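Local coordinates for protein bifunctional dTDP-4-dehydrorhamnose 3,5-epimerase/dTDP-4-dehydrorhamnose reductase (Arabidopsis thaliana, PDB 4QQR) that catalyses the 3,5-epimerisation of dTDP-4-dehydro-6-deoxy-glucose and the NADPH-dependent reduction of the product to dTDP-beta-L-rhamnose, at residues F131-T136 with I218-N223; L164-P169 with S196-D201; V190-N195 with V226-E231. All coordinates share one frame; numbering follows the deposited sequence.

Contact 1 of 3, residues F131-T136 with I218-N223; sequences FKEEDT and IYNFTN. With ZN (zinc ion), chain C.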
ATOM      1  N   PHE A 131       0.903  11.340 -19.952  1.00 46.67           N
ATOM      2  CA  PHE A 131       1.402  10.219 -19.174  1.00 47.15           C
ATOM      3  C   PHE A 131       0.800   8.904 -19.622  1.00 50.01           C
ATOM      4  O   PHE A 131      -0.390   8.816 -19.937  1.00 49.55           O
ATOM      5  CB  PHE A 131       1.102  10.420 -17.700  1.00 47.67           C
ATOM      6  CG  PHE A 131       2.003  11.414 -17.030  1.00 50.27           C
ATOM      7  CD1 PHE A 131       3.340  11.109 -16.798  1.00 43.36           C
ATOM      8  CD2 PHE A 131       1.511  12.647 -16.618  1.00 45.79           C
ATOM      9  CE1 PHE A 131       4.167  12.006 -16.167  1.00 44.85           C
ATOM     10  CE2 PHE A 131       2.343  13.561 -15.993  1.00 47.43           C
ATOM     11  CZ  PHE A 131       3.676  13.236 -15.770  1.00 50.80           C
ATOM     12  N   LYS A 132       1.628   7.872 -19.642  1.00 51.31           N
ATOM     13  CA  LYS A 132       1.156   6.572 -20.068  1.00 51.56           C
ATOM     14  C   LYS A 132       0.768   5.662 -18.900  1.00 46.38           C
ATOM     15  O   LYS A 132       1.070   5.942 -17.741  1.00 43.89           O
ATOM     16  CB  LYS A 132       2.207   5.911 -20.949  1.00 53.08           C
ATOM     17  CG  LYS A 132       2.238   6.454 -22.343  1.00 52.43           C
ATOM     18  CD  LYS A 132       3.288   5.738 -23.133  1.00 59.73           C
ATOM     19  CE  LYS A 132       3.205   6.101 -24.606  1.00 72.45           C
ATOM     20  NZ  LYS A 132       4.547   5.997 -25.268  1.00 71.93           N
ATOM     21  N   GLU A 133       0.075   4.580 -19.223  1.00 45.40           N
ATOM     22  CA  GLU A 133      -0.260   3.559 -18.240  1.00 47.86           C
ATOM     23  C   GLU A 133       0.999   3.063 -17.511  1.00 48.11           C
ATOM     24  O   GLU A 133       1.029   2.956 -16.281  1.00 45.98           O
ATOM     25  CB  GLU A 133      -0.998   2.401 -18.926  1.00 45.11           C
ATOM     26  CG  GLU A 133      -2.432   2.751 -19.406  1.00 45.51           C
ATOM     27  CD  GLU A 133      -2.482   3.598 -20.675  1.00 45.35           C
ATOM     28  OE1 GLU A 133      -1.407   4.049 -21.130  1.00 46.62           O
ATOM     29  OE2 GLU A 133      -3.594   3.806 -21.222  1.00 43.26           O
ATOM     30  N   GLU A 134       2.053   2.810 -18.273  1.00 48.71           N
ATOM     31  CA  GLU A 134       3.276   2.240 -17.716  1.00 51.75           C
ATOM     32  C   GLU A 134       4.034   3.242 -16.856  1.00 50.60           C
ATOM     33  O   GLU A 134       4.874   2.861 -16.052  1.00 56.31           O
ATOM     34  CB  GLU A 134       4.183   1.705 -18.828  1.00 49.23           C
ATOM     35  CG  GLU A 134       3.421   1.064 -19.994  1.00 56.22           C
ATOM     36  CD  GLU A 134       2.835   2.113 -20.941  1.00 57.79           C
ATOM     37  OE1 GLU A 134       3.449   3.194 -21.048  1.00 59.36           O
ATOM     38  OE2 GLU A 134       1.762   1.876 -21.548  1.00 58.94           O
ATOM     39  N   ASP A 135       3.732   4.522 -17.019  1.00 51.30           N
ATOM     40  CA  ASP A 135       4.493   5.569 -16.350  1.00 48.20           C
ATOM     41  C   ASP A 135       4.350   5.471 -14.855  1.00 48.74           C
ATOM     42  O   ASP A 135       3.352   4.959 -14.341  1.00 54.10           O
ATOM     43  CB  ASP A 135       4.037   6.951 -16.818  1.00 51.44           C
ATOM     44  CG  ASP A 135       4.640   7.346 -18.146  1.00 52.54           C
ATOM     45  OD1 ASP A 135       5.239   6.479 -18.815  1.00 55.36           O
ATOM     46  OD2 ASP A 135       4.528   8.532 -18.516  1.00 52.83           O
ATOM     47  N   THR A 136       5.351   5.980 -14.159  1.00 47.53           N
ATOM     48  CA  THR A 136       5.394   5.888 -12.715  1.00 50.07           C
ATOM     49  C   THR A 136       4.812   7.162 -12.136  1.00 48.19           C
ATOM     50  O   THR A 136       5.282   8.239 -12.463  1.00 51.63           O
ATOM     51  CB  THR A 136       6.843   5.706 -12.258  1.00 50.81           C
ATOM     52  OG1 THR A 136       7.359   4.494 -12.829  1.00 52.50           O
ATOM     53  CG2 THR A 136       6.932   5.642 -10.753  1.00 49.32           C
ATOM     54  N   ILE A 218      -3.807  -1.627 -16.701  1.00 39.84           N
ATOM     55  CA  ILE A 218      -4.152  -0.238 -16.463  1.00 42.88           C
ATOM     56  C   ILE A 218      -4.662   0.433 -17.746  1.00 43.27           C
ATOM     57  O   ILE A 218      -4.096   0.226 -18.813  1.00 45.76           O
ATOM     58  CB  ILE A 218      -2.935   0.532 -15.894  1.00 41.49           C
ATOM     59  CG1 ILE A 218      -2.600   0.018 -14.490  1.00 43.82           C
ATOM     60  CG2 ILE A 218      -3.200   2.032 -15.856  1.00 43.45           C
ATOM     61  CD1 ILE A 218      -1.237   0.480 -13.949  1.00 40.05           C
ATOM     62  N   TYR A 219      -5.740   1.206 -17.649  1.00 40.00           N
ATOM     63  CA  TYR A 219      -6.129   2.087 -18.746  1.00 40.20           C
ATOM     64  C   TYR A 219      -6.321   3.503 -18.235  1.00 41.51           C
ATOM     65  O   TYR A 219      -7.071   3.729 -17.280  1.00 42.03           O
ATOM     66  CB  TYR A 219      -7.428   1.641 -19.419  1.00 37.54           C
ATOM     67  CG  TYR A 219      -7.332   0.376 -20.225  1.00 38.94           C
ATOM     68  CD1 TYR A 219      -7.313  -0.864 -19.594  1.00 41.46           C
ATOM     69  CD2 TYR A 219      -7.280   0.407 -21.616  1.00 38.19           C
ATOM     70  CE1 TYR A 219      -7.235  -2.045 -20.318  1.00 39.81           C
ATOM     71  CE2 TYR A 219      -7.197  -0.773 -22.354  1.00 38.61           C
ATOM     72  CZ  TYR A 219      -7.176  -2.000 -21.690  1.00 40.21           C
ATOM     73  OH  TYR A 219      -7.100  -3.197 -22.370  1.00 40.94           O
ATOM     74  N   ASN A 220      -5.620   4.444 -18.863  1.00 41.11           N
ATOM     75  CA  ASN A 220      -5.952   5.855 -18.767  1.00 38.14           C
ATOM     76  C   ASN A 220      -7.391   5.961 -19.253  1.00 36.32           C
ATOM     77  O   ASN A 220      -7.732   5.428 -20.308  1.00 37.35           O
ATOM     78  CB  ASN A 220      -5.011   6.701 -19.647  1.00 40.05           C
ATOM     79  CG  ASN A 220      -3.622   6.921 -19.020  1.00 40.11           C
ATOM     80  OD1 ASN A 220      -3.419   6.774 -17.809  1.00 38.79           O
ATOM     81  ND2 ASN A 220      -2.671   7.302 -19.855  1.00 39.94           N
ATOM     82  N   PHE A 221      -8.243   6.618 -18.472  1.00 37.09           N
ATOM     83  CA  PHE A 221      -9.692   6.557 -18.699  1.00 38.80           C
ATOM     84  C   PHE A 221     -10.307   7.962 -18.714  1.00 38.91           C
ATOM     85  O   PHE A 221     -11.314   8.238 -18.065  1.00 38.50           O
ATOM     86  CB  PHE A 221     -10.373   5.650 -17.643  1.00 40.47           C
ATOM     87  CG  PHE A 221     -11.631   4.979 -18.137  1.00 37.97           C
ATOM     88  CD1 PHE A 221     -11.588   4.101 -19.202  1.00 39.00           C
ATOM     89  CD2 PHE A 221     -12.852   5.235 -17.546  1.00 39.20           C
ATOM     90  CE1 PHE A 221     -12.727   3.492 -19.669  1.00 36.92           C
ATOM     91  CE2 PHE A 221     -13.997   4.621 -18.016  1.00 41.06           C
ATOM     92  CZ  PHE A 221     -13.923   3.748 -19.080  1.00 38.64           C
ATOM     93  N   THR A 222      -9.666   8.850 -19.464  1.00 39.21           N
ATOM     94  CA  THR A 222     -10.148  10.196 -19.672  1.00 35.18           C
ATOM     95  C   THR A 222     -10.305  10.281 -21.169  1.00 35.41           C
ATOM     96  O   THR A 222      -9.749   9.457 -21.883  1.00 31.53           O
ATOM     97  CB  THR A 222      -9.133  11.226 -19.188  1.00 35.85           C
ATOM     98  OG1 THR A 222      -7.815  10.827 -19.585  1.00 39.27           O
ATOM     99  CG2 THR A 222      -9.158  11.306 -17.691  1.00 36.80           C
ATOM    100  N   ASN A 223     -11.092  11.242 -21.638  1.00 39.09           N
ATOM    101  CA  ASN A 223     -11.256  11.462 -23.069  1.00 39.25           C
ATOM    102  C   ASN A 223      -9.962  11.990 -23.636  1.00 36.91           C
ATOM    103  O   ASN A 223      -9.197  12.636 -22.919  1.00 40.05           O
ATOM    104  CB  ASN A 223     -12.376  12.464 -23.341  1.00 38.85           C
ATOM    105  CG  ASN A 223     -13.725  11.923 -22.979  1.00 39.37           C
ATOM    106  OD1 ASN A 223     -14.073  11.858 -21.805  1.00 43.89           O
ATOM    107  ND2 ASN A 223     -14.499  11.526 -23.980  1.00 40.19           N
TER
HETATM  108 ZN    ZN C 401       5.540   9.388 -20.602  1.00 79.81          ZN

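Contact 2 of 3, residues L164-P169 with S196-D201; sequences LRVRMP and SMTILD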
ATOM      1  N   LEU A 164      -8.889   1.620 -13.945  1.00 38.92           N
ATOM      2  CA  LEU A 164      -9.285   2.739 -14.793  1.00 41.56           C
ATOM      3  C   LEU A 164      -8.930   4.076 -14.119  1.00 43.68           C
ATOM      4  O   LEU A 164      -9.405   4.372 -13.008  1.00 38.80           O
ATOM      5  CB  LEU A 164     -10.790   2.668 -15.102  1.00 36.38           C
ATOM      6  CG  LEU A 164     -11.288   1.797 -16.272  1.00 35.73           C
ATOM      7  CD1 LEU A 164     -10.353   0.674 -16.555  1.00 37.79           C
ATOM      8  CD2 LEU A 164     -12.674   1.228 -16.011  1.00 33.13           C
ATOM      9  N   ARG A 165      -8.090   4.875 -14.784  1.00 40.11           N
ATOM     10  CA  ARG A 165      -7.718   6.183 -14.252  1.00 37.90           C
ATOM     11  C   ARG A 165      -8.724   7.250 -14.683  1.00 42.17           C
ATOM     12  O   ARG A 165      -8.642   7.794 -15.795  1.00 45.07           O
ATOM     13  CB  ARG A 165      -6.305   6.571 -14.683  1.00 37.39           C
ATOM     14  CG  ARG A 165      -5.218   5.570 -14.290  1.00 39.83           C
ATOM     15  CD  ARG A 165      -3.841   6.175 -14.527  1.00 42.11           C
ATOM     16  NE  ARG A 165      -2.725   5.324 -14.122  1.00 39.30           N
ATOM     17  CZ  ARG A 165      -1.584   5.212 -14.800  1.00 41.87           C
ATOM     18  NH1 ARG A 165      -1.412   5.884 -15.931  1.00 42.41           N
ATOM     19  NH2 ARG A 165      -0.617   4.420 -14.350  1.00 39.93           N
ATOM     20  N   VAL A 166      -9.676   7.535 -13.798  1.00 41.13           N
ATOM     21  CA  VAL A 166     -10.688   8.570 -14.014  1.00 37.54           C
ATOM     22  C   VAL A 166     -10.155   9.885 -13.461  1.00 39.83           C
ATOM     23  O   VAL A 166      -9.570   9.904 -12.377  1.00 45.12           O
ATOM     24  CB  VAL A 166     -12.023   8.188 -13.314  1.00 38.90           C
ATOM     25  CG1 VAL A 166     -12.945   9.398 -13.138  1.00 39.32           C
ATOM     26  CG2 VAL A 166     -12.719   7.070 -14.066  1.00 35.47           C
ATOM     27  N   ARG A 167     -10.318  10.969 -14.222  1.00 41.74           N
ATOM     28  CA  ARG A 167      -9.935  12.316 -13.773  1.00 40.28           C
ATOM     29  C   ARG A 167     -11.130  13.253 -13.905  1.00 39.56           C
ATOM     30  O   ARG A 167     -11.911  13.128 -14.852  1.00 37.27           O
ATOM     31  CB  ARG A 167      -8.783  12.890 -14.607  1.00 39.09           C
ATOM     32  CG  ARG A 167      -7.424  12.217 -14.468  1.00 38.78           C
ATOM     33  CD  ARG A 167      -6.375  13.160 -13.890  1.00 35.47           C
ATOM     34  NE  ARG A 167      -6.297  14.409 -14.620  1.00 39.35           N
ATOM     35  CZ  ARG A 167      -5.805  15.539 -14.124  1.00 39.80           C
ATOM     36  NH1 ARG A 167      -5.336  15.592 -12.894  1.00 40.09           N
ATOM     37  NH2 ARG A 167      -5.787  16.622 -14.867  1.00 42.60           N
ATOM     38  N   MET A 168     -11.244  14.180 -12.949  1.00 43.20           N
ATOM     39  CA  MET A 168     -12.297  15.205 -12.902  1.00 43.93           C
ATOM     40  C   MET A 168     -13.622  14.798 -13.539  1.00 44.38           C
ATOM     41  O   MET A 168     -14.031  15.411 -14.528  1.00 42.31           O
ATOM     42  CB  MET A 168     -11.806  16.490 -13.581  1.00 44.78           C
ATOM     43  CG  MET A 168     -10.706  17.216 -12.818  1.00 48.77           C
ATOM     44  SD  MET A 168      -9.474  17.942 -13.923  1.00 45.79           S
ATOM     45  CE  MET A 168      -8.933  19.335 -12.936  1.00 44.92           C
ATOM     46  N   PRO A 169     -14.298  13.772 -12.983  1.00 44.59           N
ATOM     47  CA  PRO A 169     -15.476  13.198 -13.666  1.00 40.47           C
ATOM     48  C   PRO A 169     -16.569  14.235 -13.933  1.00 40.92           C
ATOM     49  O   PRO A 169     -16.769  15.139 -13.111  1.00 41.03           O
ATOM     50  CB  PRO A 169     -15.963  12.121 -12.697  1.00 40.03           C
ATOM     51  CG  PRO A 169     -15.355  12.481 -11.365  1.00 41.29           C
ATOM     52  CD  PRO A 169     -14.076  13.190 -11.649  1.00 36.00           C
ATOM     53  N   SER A 196      -6.642  16.669 -18.591  1.00 40.03           N
ATOM     54  CA  SER A 196      -7.407  15.510 -19.066  1.00 38.55           C
ATOM     55  C   SER A 196      -8.618  15.278 -18.163  1.00 37.44           C
ATOM     56  O   SER A 196      -8.532  15.413 -16.944  1.00 35.22           O
ATOM     57  CB  SER A 196      -6.544  14.245 -19.130  1.00 37.97           C
ATOM     58  OG  SER A 196      -5.881  14.141 -20.378  1.00 39.16           O
ATOM     59  N   MET A 197      -9.758  14.949 -18.761  1.00 37.67           N
ATOM     60  CA  MET A 197     -10.999  14.832 -17.997  1.00 36.58           C
ATOM     61  C   MET A 197     -11.818  13.673 -18.523  1.00 36.73           C
ATOM     62  O   MET A 197     -11.625  13.226 -19.662  1.00 38.18           O
ATOM     63  CB  MET A 197     -11.833  16.125 -18.069  1.00 40.07           C
ATOM     64  CG  MET A 197     -11.071  17.430 -17.784  1.00 38.88           C
ATOM     65  SD  MET A 197     -12.156  18.746 -17.187  1.00 39.45           S
ATOM     66  CE  MET A 197     -10.954  20.029 -16.810  1.00 40.33           C
ATOM     67  N   THR A 198     -12.740  13.201 -17.693  1.00 35.92           N
ATOM     68  CA  THR A 198     -13.537  12.020 -18.003  1.00 38.35           C
ATOM     69  C   THR A 198     -15.008  12.395 -18.204  1.00 37.83           C
ATOM     70  O   THR A 198     -15.643  12.926 -17.294  1.00 40.09           O
ATOM     71  CB  THR A 198     -13.425  10.977 -16.845  1.00 37.96           C
ATOM     72  OG1 THR A 198     -12.050  10.642 -16.628  1.00 37.24           O
ATOM     73  CG2 THR A 198     -14.202   9.716 -17.152  1.00 34.81           C
ATOM     74  N   ILE A 199     -15.565  12.113 -19.379  1.00 37.36           N
ATOM     75  CA  ILE A 199     -17.002  12.320 -19.575  1.00 37.61           C
ATOM     76  C   ILE A 199     -17.761  11.050 -19.220  1.00 37.65           C
ATOM     77  O   ILE A 199     -17.870  10.139 -20.041  1.00 36.88           O
ATOM     78  CB  ILE A 199     -17.351  12.694 -21.014  1.00 36.60           C
ATOM     79  CG1 ILE A 199     -16.525  13.884 -21.486  1.00 33.50           C
ATOM     80  CG2 ILE A 199     -18.832  12.997 -21.107  1.00 40.71           C
ATOM     81  CD1 ILE A 199     -16.711  15.090 -20.626  1.00 36.02           C
ATOM     82  N   LEU A 200     -18.271  10.979 -17.991  1.00 40.12           N
ATOM     83  CA  LEU A 200     -18.913   9.750 -17.495  1.00 40.38           C
ATOM     84  C   LEU A 200     -20.014   9.207 -18.411  1.00 40.46           C
ATOM     85  O   LEU A 200     -20.158   8.003 -18.554  1.00 40.19           O
ATOM     86  CB  LEU A 200     -19.481   9.950 -16.090  1.00 40.34           C
ATOM     87  CG  LEU A 200     -18.487  10.282 -14.983  1.00 46.09           C
ATOM     88  CD1 LEU A 200     -19.221  10.501 -13.666  1.00 42.63           C
ATOM     89  CD2 LEU A 200     -17.416   9.188 -14.862  1.00 39.58           C
ATOM     90  N   ASP A 201     -20.787  10.100 -19.022  1.00 43.60           N
ATOM     91  CA  ASP A 201     -21.889   9.703 -19.893  1.00 41.59           C
ATOM     92  C   ASP A 201     -21.411   8.898 -21.095  1.00 42.58           C
ATOM     93  O   ASP A 201     -22.093   7.969 -21.523  1.00 42.54           O
ATOM     94  CB  ASP A 201     -22.657  10.938 -20.378  1.00 44.30           C
ATOM     95  CG  ASP A 201     -23.436  11.606 -19.273  1.00 47.83           C
ATOM     96  OD1 ASP A 201     -24.680  11.524 -19.304  1.00 50.71           O
ATOM     97  OD2 ASP A 201     -22.804  12.202 -18.369  1.00 49.98           O
TER

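Contact 3 of 3, residues V190-N195 with V226-E231; sequences VVDIPN and VVSHNE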
ATOM      1  N   VAL A 190     -11.170  30.957 -10.715  1.00 73.44           N
ATOM      2  CA  VAL A 190     -10.792  29.617 -11.137  1.00 64.55           C
ATOM      3  C   VAL A 190      -9.395  29.672 -11.759  1.00 63.33           C
ATOM      4  O   VAL A 190      -8.915  30.740 -12.132  1.00 64.85           O
ATOM      5  CB  VAL A 190     -11.845  29.010 -12.095  1.00 62.36           C
ATOM      6  CG1 VAL A 190     -11.791  29.687 -13.451  1.00 62.51           C
ATOM      7  CG2 VAL A 190     -11.659  27.506 -12.217  1.00 61.53           C
ATOM      8  N   VAL A 191      -8.742  28.523 -11.864  1.00 62.57           N
ATOM      9  CA  VAL A 191      -7.296  28.499 -12.063  1.00 61.40           C
ATOM     10  C   VAL A 191      -6.839  28.521 -13.515  1.00 58.87           C
ATOM     11  O   VAL A 191      -5.695  28.907 -13.806  1.00 58.51           O
ATOM     12  CB  VAL A 191      -6.696  27.256 -11.413  1.00 59.73           C
ATOM     13  CG1 VAL A 191      -5.274  27.545 -10.927  1.00 62.24           C
ATOM     14  CG2 VAL A 191      -7.599  26.777 -10.275  1.00 64.43           C
ATOM     15  N   ASP A 192      -7.727  28.071 -14.403  1.00 53.61           N
ATOM     16  CA  ASP A 192      -7.428  27.864 -15.827  1.00 48.78           C
ATOM     17  C   ASP A 192      -6.178  27.054 -16.196  1.00 47.70           C
ATOM     18  O   ASP A 192      -5.192  27.619 -16.669  1.00 47.93           O
ATOM     19  CB  ASP A 192      -7.375  29.187 -16.563  1.00 46.57           C
ATOM     20  CG  ASP A 192      -7.447  29.004 -18.058  1.00 49.25           C
ATOM     21  OD1 ASP A 192      -8.368  28.290 -18.527  1.00 44.52           O
ATOM     22  OD2 ASP A 192      -6.575  29.566 -18.755  1.00 49.23           O
ATOM     23  N   ILE A 193      -6.239  25.736 -16.017  1.00 45.62           N
ATOM     24  CA  ILE A 193      -5.173  24.837 -16.461  1.00 46.92           C
ATOM     25  C   ILE A 193      -5.773  23.766 -17.369  1.00 47.07           C
ATOM     26  O   ILE A 193      -6.753  23.115 -16.995  1.00 45.42           O
ATOM     27  CB  ILE A 193      -4.496  24.101 -15.266  1.00 51.68           C
ATOM     28  CG1 ILE A 193      -4.280  25.032 -14.061  1.00 51.99           C
ATOM     29  CG2 ILE A 193      -3.196  23.418 -15.697  1.00 43.39           C
ATOM     30  CD1 ILE A 193      -2.873  25.592 -13.957  1.00 56.38           C
ATOM     31  N   PRO A 194      -5.186  23.570 -18.562  1.00 47.66           N
ATOM     32  CA  PRO A 194      -5.587  22.455 -19.432  1.00 44.68           C
ATOM     33  C   PRO A 194      -5.426  21.140 -18.669  1.00 43.37           C
ATOM     34  O   PRO A 194      -4.354  20.897 -18.091  1.00 38.94           O
ATOM     35  CB  PRO A 194      -4.551  22.488 -20.565  1.00 42.83           C
ATOM     36  CG  PRO A 194      -3.835  23.753 -20.434  1.00 46.41           C
ATOM     37  CD  PRO A 194      -3.985  24.266 -19.050  1.00 45.10           C
ATOM     38  N   ASN A 195      -6.463  20.308 -18.661  1.00 42.71           N
ATOM     39  CA  ASN A 195      -6.401  19.016 -17.974  1.00 39.64           C
ATOM     40  C   ASN A 195      -7.081  17.911 -18.777  1.00 40.74           C
ATOM     41  O   ASN A 195      -7.984  18.186 -19.566  1.00 44.02           O
ATOM     42  CB  ASN A 195      -7.036  19.117 -16.581  1.00 38.59           C
ATOM     43  CG  ASN A 195      -6.046  19.588 -15.501  1.00 42.90           C
ATOM     44  OD1 ASN A 195      -5.263  18.804 -14.974  1.00 39.91           O
ATOM     45  ND2 ASN A 195      -6.094  20.870 -15.171  1.00 44.23           N
ATOM     46  N   VAL A 226      -7.164  17.764 -23.980  1.00 41.99           N
ATOM     47  CA  VAL A 226      -7.308  18.514 -22.736  1.00 42.51           C
ATOM     48  C   VAL A 226      -8.248  19.722 -22.873  1.00 44.16           C
ATOM     49  O   VAL A 226      -8.315  20.326 -23.946  1.00 42.95           O
ATOM     50  CB  VAL A 226      -5.938  18.995 -22.234  1.00 45.12           C
ATOM     51  CG1 VAL A 226      -5.116  17.814 -21.733  1.00 44.60           C
ATOM     52  CG2 VAL A 226      -5.190  19.739 -23.341  1.00 38.95           C
ATOM     53  N   VAL A 227      -8.988  20.038 -21.802  1.00 40.46           N
ATOM     54  CA  VAL A 227      -9.675  21.341 -21.663  1.00 44.11           C
ATOM     55  C   VAL A 227      -9.189  22.134 -20.456  1.00 44.97           C
ATOM     56  O   VAL A 227      -8.919  21.572 -19.394  1.00 42.67           O
ATOM     57  CB  VAL A 227     -11.220  21.261 -21.462  1.00 42.92           C
ATOM     58  CG1 VAL A 227     -11.967  21.716 -22.704  1.00 43.43           C
ATOM     59  CG2 VAL A 227     -11.668  19.892 -20.955  1.00 42.44           C
ATOM     60  N   SER A 228      -9.124  23.452 -20.608  1.00 45.19           N
ATOM     61  CA  SER A 228      -8.884  24.308 -19.456  1.00 47.35           C
ATOM     62  C   SER A 228     -10.224  24.617 -18.813  1.00 45.05           C
ATOM     63  O   SER A 228     -11.288  24.334 -19.399  1.00 41.03           O
ATOM     64  CB  SER A 228      -8.196  25.595 -19.875  1.00 47.46           C
ATOM     65  OG  SER A 228      -9.099  26.423 -20.586  1.00 49.45           O
ATOM     66  N   HIS A 229     -10.171  25.185 -17.607  1.00 46.02           N
ATOM     67  CA  HIS A 229     -11.380  25.586 -16.876  1.00 46.68           C
ATOM     68  C   HIS A 229     -12.146  26.638 -17.642  1.00 42.87           C
ATOM     69  O   HIS A 229     -13.378  26.645 -17.634  1.00 43.48           O
ATOM     70  CB  HIS A 229     -11.023  26.142 -15.502  1.00 49.77           C
ATOM     71  CG  HIS A 229     -10.163  25.231 -14.691  1.00 47.90           C
ATOM     72  ND1 HIS A 229      -8.826  25.028 -14.973  1.00 49.77           N
ATOM     73  CD2 HIS A 229     -10.437  24.456 -13.619  1.00 48.50           C
ATOM     74  CE1 HIS A 229      -8.319  24.178 -14.104  1.00 49.63           C
ATOM     75  NE2 HIS A 229      -9.278  23.811 -13.268  1.00 50.18           N
ATOM     76  N   ASN A 230     -11.402  27.516 -18.309  1.00 43.03           N
ATOM     77  CA  ASN A 230     -11.993  28.594 -19.089  1.00 42.88           C
ATOM     78  C   ASN A 230     -12.741  28.105 -20.313  1.00 45.41           C
ATOM     79  O   ASN A 230     -13.859  28.557 -20.581  1.00 45.90           O
ATOM     80  CB  ASN A 230     -10.936  29.621 -19.492  1.00 41.56           C
ATOM     81  CG  ASN A 230     -10.602  30.595 -18.365  1.00 44.45           C
ATOM     82  OD1 ASN A 230     -11.328  30.712 -17.390  1.00 44.32           O
ATOM     83  ND2 ASN A 230      -9.507  31.310 -18.515  1.00 47.30           N
ATOM     84  N   GLU A 231     -12.135  27.177 -21.054  1.00 44.94           N
ATOM     85  CA  GLU A 231     -12.759  26.668 -22.269  1.00 42.79           C
ATOM     86  C   GLU A 231     -14.090  26.062 -21.898  1.00 44.48           C
ATOM     87  O   GLU A 231     -15.040  26.101 -22.684  1.00 47.69           O
ATOM     88  CB  GLU A 231     -11.865  25.649 -22.980  1.00 42.26           C
ATOM     89  CG  GLU A 231     -10.558  26.258 -23.470  1.00 46.35           C
ATOM     90  CD  GLU A 231      -9.569  25.246 -24.036  1.00 50.39           C
ATOM     91  OE1 GLU A 231      -9.206  25.391 -25.227  1.00 55.90           O
ATOM     92  OE2 GLU A 231      -9.125  24.334 -23.291  1.00 47.68           O
TER

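Contact 1 of 3, residues F131-T136 with I218-N223
Glu133 and Asn220 lie layered against each other, the carboxylate and amide planes only 25° apart. Glu133 is aimed at the strand, its CG 3.7 Å from Ile218 CG2, and a bend at chi2 (76°) brings the carboxylate to Asn220, the next inward-facing residue. There Asn220 N donates to Glu133 OE2 over 3.2 Å, approaching from above the carboxylate plane rather than within it. The Asn220 side chain crosses the carboxylate at a slant, and ND2 gives a bond of 2.7 Å to Phe131 O, with the hydrogen well off the straight line (134°). The same ND2 also bonds to Asp268 O, while Asn220 OD1 takes Arg165 NH1, so both ends of this buried amide are used. Arg165 bonds in addition to the carbonyls of Lys132 and Glu133, tying the loop to the neighbouring strand. Within the loop, Asp135 OD2 accepts from Lys132 N and binds a zinc ion at 2.5 Å, which His123 also coordinates. The whole is a loop laid against strand 217-220, one of the two outermost strands within this chain of a Rossmann-type parallel sheet, with a zinc site on the loop.

Contact 2 of 3, residues L164-P169 with S196-D201
Arg167 and Thr198 form the close part of this contact, where the chain leaving strand 161-166 passes the segment leading into helix 200-212. Thr198 points its CB at the strand end, and with OG1 anti to its own carbonyl carbon (chi1 -57°) the hydroxyl receives Arg167 N at 3.0 Å on a fairly straight bond (162°). A return bond from Thr198 N to Arg167 O is weak, bent to 125°. Thr198 OG1 is also hydrogen-bonded to Phe221 O, and the Val166 side chain crosses that of Thr198 at about a right angle, CG1 3.8 Å from OG1.

Toward the ends the fit is looser and less directional, although every touching residue is buried. The Arg167 chain, bent at chi2 and chi3, brings NE to Ser196 O for a weak bond of 3.4 Å; its firmer partner is Ser263 O, held by NH1. Met168 SD meets Met197 CE at 3.9 Å, the two chains crossing at a slant. At the other end Pro169 CB rests between the branches of Leu200, 3.8 Å from CD1. An alanine at Arg167 would probably leave the carbonyls of Ser196 and Ser263 without this donor and open a gap beside Ser196.

Position is thus set mainly by the bond from Arg167 N to Thr198 OG1 and merely filled by apolar contact at Pro169, whose ring lies about 4 Å from the side chains of Trp23 and Thr71, residues inferred by similarity to bind NADPH; the chemistry implies a polar anchor next to apolar packing that borders the probable cofactor site.

Contact 3 of 3, residues V190-N195 with V226-E231
His229 points toward the loop at Asp192 and Ile193, with its ring edge turned to the backbone. With CG anti to the carbonyl carbon (chi1 -53°) the ring is brought to the loop, and its rotation about chi2 (73°) sets ND1 against Ile193 N: the bond is 2.9 Å long, and the donor lies in the ring plane. Since ND1 accepts here, its proton, if the ring is neutral, is likely to sit on NE2. Val190 CG2 packs at 3.6 Å from His229 CD2, and Ile193 runs alongside the ring, pointing the same way.

Asp192 has CG anti to its backbone N, which extends the carboxylate to the start of helix 229-239. OD1 accepts from Asn230 N at 3.1 Å and lies 2.9 Å from Ser228 OG, a weak and unsettled bond. The Asn230 amide stacks on this carboxylate with the planes 24° apart, while Asn230 OD1 is bonded to Trp246 NE1. Ser228 OG accepts Glu231 N at 3.2 Å; Glu231 OE2 in turn takes Ser228 N at 2.8 Å.

Just before the helix, the chains run antiparallel, Asn195 and Val227 forming a single hydrogen-bonded pair, with Asn195 N reaching Val227 O at 2.9 Å. The arrangement is a capping box at a helix N-terminus, supplemented by an aspartate from a neighbouring loop.

Overall arrangement
Contact 2 lies nearest the chain centre, with contact 1 at an edge strand of the Rossmann-type sheet and contact 3 farthest out. Contacts 1 and 2 have centres 12 Å apart and reach neighbouring strands, 217-220 and 161-166; Asn223 joins them directly, its N probably bonded to Met197 O and its OD1 to Ile199 N, both at 2.9 Å. Contacts 2 and 3, 14 Å apart by centres, meet where Met168 SD packs 3.8 Å from Asn195 CB; 190-195 also runs straight into 196-201. Contacts 1 and 3 are 20 Å apart and adjoin only in sequence. Zinc is bound in contact 1; contact 2 borders the probable NADPH site, its Met168 side chain about 5 Å from a bound zinc ion, and contact 3 lies away from the annotated sites.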